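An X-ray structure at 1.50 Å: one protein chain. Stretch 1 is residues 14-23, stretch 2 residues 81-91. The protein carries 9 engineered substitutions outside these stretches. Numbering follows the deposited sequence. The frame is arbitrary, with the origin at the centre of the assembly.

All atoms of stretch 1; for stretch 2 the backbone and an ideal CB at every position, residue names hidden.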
# COMPACT_ATOMS: atom_id res chain seq x y z
N SER A 14 -41.27 -9.37 -5.76
CA SER A 14 -41.67 -10.31 -4.72
C SER A 14 -41.39 -9.75 -3.33
O SER A 14 -42.12 -10.07 -2.38
CB SER A 14 -40.98 -11.66 -4.91
OG SER A 14 -39.57 -11.53 -4.99
N ILE A 15 -40.36 -8.91 -3.21
CA ILE A 15 -39.97 -8.34 -1.91
C ILE A 15 -40.75 -7.08 -1.53
O ILE A 15 -41.35 -6.43 -2.38
CB ILE A 15 -38.44 -8.05 -1.84
CG1 ILE A 15 -38.01 -7.13 -3.00
CG2 ILE A 15 -37.65 -9.35 -1.82
CD1 ILE A 15 -36.70 -6.38 -2.75
N SER A 16 -40.71 -6.76 -0.24
CA SER A 16 -41.39 -5.60 0.31
C SER A 16 -40.48 -4.37 0.26
O SER A 16 -39.28 -4.49 0.53
CB SER A 16 -41.79 -5.88 1.76
OG SER A 16 -42.56 -4.81 2.29
N PRO A 17 -41.04 -3.20 -0.10
CA PRO A 17 -40.23 -1.98 -0.03
C PRO A 17 -39.91 -1.58 1.41
O PRO A 17 -40.82 -1.40 2.22
CB PRO A 17 -41.12 -0.93 -0.71
CG PRO A 17 -42.51 -1.43 -0.52
CD PRO A 17 -42.41 -2.93 -0.57
N ASN A 18 -38.62 -1.48 1.71
CA ASN A 18 -38.16 -0.97 3.00
C ASN A 18 -37.38 0.32 2.76
O ASN A 18 -36.17 0.27 2.56
CB ASN A 18 -37.29 -2.00 3.72
CG ASN A 18 -38.05 -3.26 4.07
OD1 ASN A 18 -38.91 -3.26 4.95
ND2 ASN A 18 -37.73 -4.36 3.40
N PRO A 19 -38.08 1.47 2.77
CA PRO A 19 -37.45 2.75 2.48
C PRO A 19 -36.30 3.04 3.43
O PRO A 19 -36.42 2.82 4.64
CB PRO A 19 -38.57 3.77 2.70
CG PRO A 19 -39.82 2.99 2.58
CD PRO A 19 -39.51 1.63 3.10
N PHE A 20 -35.19 3.51 2.88
CA PHE A 20 -34.00 3.78 3.66
C PHE A 20 -33.71 5.28 3.65
O PHE A 20 -33.84 5.94 2.62
CB PHE A 20 -32.82 3.00 3.08
CG PHE A 20 -31.53 3.19 3.83
CD1 PHE A 20 -31.27 2.47 4.99
CD2 PHE A 20 -30.57 4.09 3.38
CE1 PHE A 20 -30.08 2.64 5.69
CE2 PHE A 20 -29.38 4.27 4.07
CZ PHE A 20 -29.13 3.54 5.22
N THR A 21 -33.34 5.80 4.82
CA THR A 21 -32.97 7.20 4.97
C THR A 21 -31.60 7.26 5.65
O THR A 21 -31.39 6.65 6.70
CB THR A 21 -34.02 7.97 5.82
OG1 THR A 21 -35.32 7.80 5.25
CG2 THR A 21 -33.69 9.46 5.88
N VAL A 22 -30.68 7.99 5.03
CA VAL A 22 -29.38 8.24 5.64
C VAL A 22 -29.55 9.24 6.78
O VAL A 22 -30.05 10.35 6.57
CB VAL A 22 -28.34 8.76 4.61
CG1 VAL A 22 -26.98 8.94 5.28
CG2 VAL A 22 -28.23 7.80 3.42
N SER A 23 -29.15 8.84 7.98
CA SER A 23 -29.29 9.66 9.17
C SER A 23 -28.14 9.37 10.12
O SER A 23 -28.29 8.66 11.11
CB SER A 23 -30.64 9.40 9.85
OG SER A 23 -30.85 10.30 10.93
N UNK A 81 -28.97 15.46 0.01
CA UNK A 81 -28.88 15.07 -1.39
C UNK A 81 -29.00 13.56 -1.56
O UNK A 81 -29.69 13.08 -2.45
CB UNK A 81 -27.56 15.56 -1.99
N UNK A 82 -28.33 12.80 -0.68
CA UNK A 82 -28.47 11.34 -0.68
C UNK A 82 -29.94 10.94 -0.57
O UNK A 82 -30.43 10.08 -1.32
CB UNK A 82 -27.67 10.72 0.47
N UNK A 83 -30.65 11.59 0.35
CA UNK A 83 -32.04 11.28 0.65
C UNK A 83 -33.05 11.87 -0.34
O UNK A 83 -34.26 11.67 -0.19
CB UNK A 83 -32.37 11.78 2.06
N UNK A 84 -32.55 12.56 -1.37
CA UNK A 84 -33.40 13.15 -2.40
C UNK A 84 -33.90 12.14 -3.43
O UNK A 84 -34.81 12.44 -4.20
CB UNK A 84 -32.64 14.27 -3.12
N UNK A 85 -33.30 10.94 -3.45
CA UNK A 85 -33.72 9.87 -4.35
C UNK A 85 -34.23 8.69 -3.54
O UNK A 85 -33.84 8.52 -2.38
CB UNK A 85 -32.57 9.44 -5.26
N UNK A 86 -35.12 7.87 -4.14
CA UNK A 86 -35.59 6.68 -3.43
C UNK A 86 -34.43 5.75 -3.08
O UNK A 86 -33.62 5.43 -3.95
CB UNK A 86 -36.62 5.93 -4.27
N UNK A 87 -34.36 5.35 -1.81
CA UNK A 87 -33.41 4.34 -1.35
C UNK A 87 -34.15 3.27 -0.57
O UNK A 87 -35.14 3.56 0.11
CB UNK A 87 -32.31 4.97 -0.49
N UNK A 88 -33.64 2.05 -0.64
CA UNK A 88 -34.23 0.91 0.06
C UNK A 88 -33.14 -0.02 0.55
O UNK A 88 -31.99 0.06 0.12
CB UNK A 88 -35.20 0.16 -0.85
N UNK A 89 -33.50 -0.91 1.47
CA UNK A 89 -32.67 -2.07 1.77
C UNK A 89 -33.50 -3.34 1.63
O UNK A 89 -34.71 -3.33 1.85
CB UNK A 89 -32.07 -1.97 3.18
N UNK A 90 -32.83 -4.42 1.26
CA UNK A 90 -33.44 -5.74 1.30
C UNK A 90 -32.38 -6.71 1.77
O UNK A 90 -31.18 -6.44 1.66
CB UNK A 90 -34.01 -6.15 -0.06
N UNK A 91 -32.81 -7.84 2.32
CA UNK A 91 -31.87 -8.85 2.79
C UNK A 91 -31.69 -9.96 1.77
O UNK A 91 -32.65 -10.58 1.32
CB UNK A 91 -32.34 -9.44 4.12

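Position 81 has helical backbone angles (-64/-43), and its ideal CB has nothing of stretch 1 within 5.5 Å, so the visible atoms hardly restrict it. The deposited residue is Arg-81, which makes no contact with stretch 1.

Position 82 is also helical (-54/-46), but its CB points toward stretch 1 and the ideal CB lies 4.2 Å from Val-22 CG2. A methyl group so near favours an apolar side chain, with Leu, Ile, Val or Met all plausible. It is Leu-82, chi1 m and chi2 t, whose CD1 packs 4.0 Å from Val-22 CG2.

At position 83 the CB again points toward stretch 1, 4.7 Å from Thr-21 CG2 and 5.1 Å from Val-22 N. Val-22 offers both a backbone donor and a backbone acceptor here, so a short polar side chain would suit; one carrying both a donor and an acceptor could answer both. Asn-83 does so: its OD1 accepts from Val-22 N at 2.8 Å (157°), and its ND2 donates to Val-22 O at 2.9 Å (166°). The amide thus pairs with Val-22 much as a neighbouring strand would.

Positions 84, 85 and 86 have no atom of stretch 1 within 5.5 Å of their ideal CBs. Position 84 lies inside a type I turn running from 82 to 85, where small polar residues are common; Ser-84 donates from OG to Arg-81 O at 2.5 Å. Position 85 closes the turn with extended angles (-116/154); stretch 1 does not restrict it, so side chains of many kinds would suit. It is Phe-85, which makes no contact with stretch 1. A phi of -60° at 86 permits proline, and Pro-86 is found.

Position 87 starts a strand, its CB sideways and 3.6 Å from Phe-20 O. Its backbone O accepts from Phe-20 N at 2.8 Å (166°), whatever the side chain. Along the Phe-20 and Val-22 side chains, a long side chain, apolar or amide, could extend. Gln-87 places OE1 at the edge of the Phe-20 ring, 3.9 Å from Phe-20 CD2, while its NE2 makes a weak bond to Asn-83 OD1 (3.0 Å, 121°).

Position 88 bridges Pro-19, with CA atoms 4.4 Å apart. Its ideal CB is 3.5 Å from Asn-18 O, and the prolines nearby favour a broad apolar or aromatic group. Phe-88 brings CE2 to 4.1 Å from Pro-17 CB and CD2 to 3.8 Å from Pro-19 CA.

Position 89 donates its backbone N to Asn-18 O (3.1 Å, 155°). The sideways CB lies 4.9 Å from Phe-20 CD1, so Val, Ile or Thr would fit. Thr-89 sets CG2 3.7 Å from Phe-20 CD1, and a water bonds both its OG1 (2.6 Å) and Asn-18 O (2.8 Å).

At position 90 the CB is 3.8 Å from Ile-15 CD1, which suits a beta-branched or small apolar residue. Thr-90 brings OG1 to 3.5 Å from Ile-15 CD1.

Position 91 has no neighbour in stretch 1 within 5.5 Å of its CB, leaving the choice open; it is Glu-91.

Stretch 2, residues 81-91: RLNSFPQFTTE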
# COMPACT_ATOMS: atom_id res chain seq x y z
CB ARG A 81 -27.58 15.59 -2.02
CG ARG A 81 -27.49 15.36 -3.52
CD ARG A 81 -26.40 16.21 -4.16
NE ARG A 81 -25.05 15.72 -3.87
CZ ARG A 81 -24.43 14.76 -4.57
NH1 ARG A 81 -25.03 14.18 -5.60
NH2 ARG A 81 -23.20 14.39 -4.23
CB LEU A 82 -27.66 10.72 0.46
CG LEU A 82 -26.13 10.86 0.41
CD1 LEU A 82 -25.50 10.06 1.54
CD2 LEU A 82 -25.60 10.39 -0.92
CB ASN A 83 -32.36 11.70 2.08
CG ASN A 83 -31.64 10.86 3.11
OD1 ASN A 83 -31.37 9.68 2.89
ND2 ASN A 83 -31.32 11.46 4.25
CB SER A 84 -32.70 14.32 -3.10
OG SER A 84 -31.60 13.89 -3.89
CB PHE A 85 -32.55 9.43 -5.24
CG PHE A 85 -32.22 10.41 -6.33
CD1 PHE A 85 -32.82 10.31 -7.58
CD2 PHE A 85 -31.30 11.43 -6.10
CE1 PHE A 85 -32.51 11.22 -8.59
CE2 PHE A 85 -30.99 12.35 -7.10
CZ PHE A 85 -31.59 12.24 -8.34
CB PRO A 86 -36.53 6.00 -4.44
CG PRO A 86 -36.98 7.12 -5.33
CD PRO A 86 -35.76 7.99 -5.46
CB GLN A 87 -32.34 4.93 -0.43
CG GLN A 87 -31.48 6.03 -1.02
CD GLN A 87 -30.57 6.61 0.04
OE1 GLN A 87 -29.48 6.11 0.27
NE2 GLN A 87 -31.04 7.66 0.71
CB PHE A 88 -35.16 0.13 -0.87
CG PHE A 88 -36.20 0.98 -1.55
CD1 PHE A 88 -35.91 1.59 -2.78
CD2 PHE A 88 -37.45 1.16 -0.99
CE1 PHE A 88 -36.86 2.37 -3.42
CE2 PHE A 88 -38.41 1.95 -1.62
CZ PHE A 88 -38.12 2.55 -2.84
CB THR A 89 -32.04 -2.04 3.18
OG1 THR A 89 -33.07 -2.04 4.18
CG2 THR A 89 -31.14 -0.83 3.36
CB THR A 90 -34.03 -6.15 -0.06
OG1 THR A 90 -34.85 -7.31 0.10
CG2 THR A 90 -32.95 -6.43 -1.09
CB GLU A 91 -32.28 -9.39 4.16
CG GLU A 91 -32.15 -8.36 5.27
CD GLU A 91 -31.71 -8.95 6.59
OE1 GLU A 91 -31.75 -8.22 7.61
OE2 GLU A 91 -31.31 -10.14 6.62
O HOH W 1 -36.92 -2.98 0.06
O HOH W 2 -34.30 0.24 4.62
O HOH W 3 -35.90 6.56 0.87
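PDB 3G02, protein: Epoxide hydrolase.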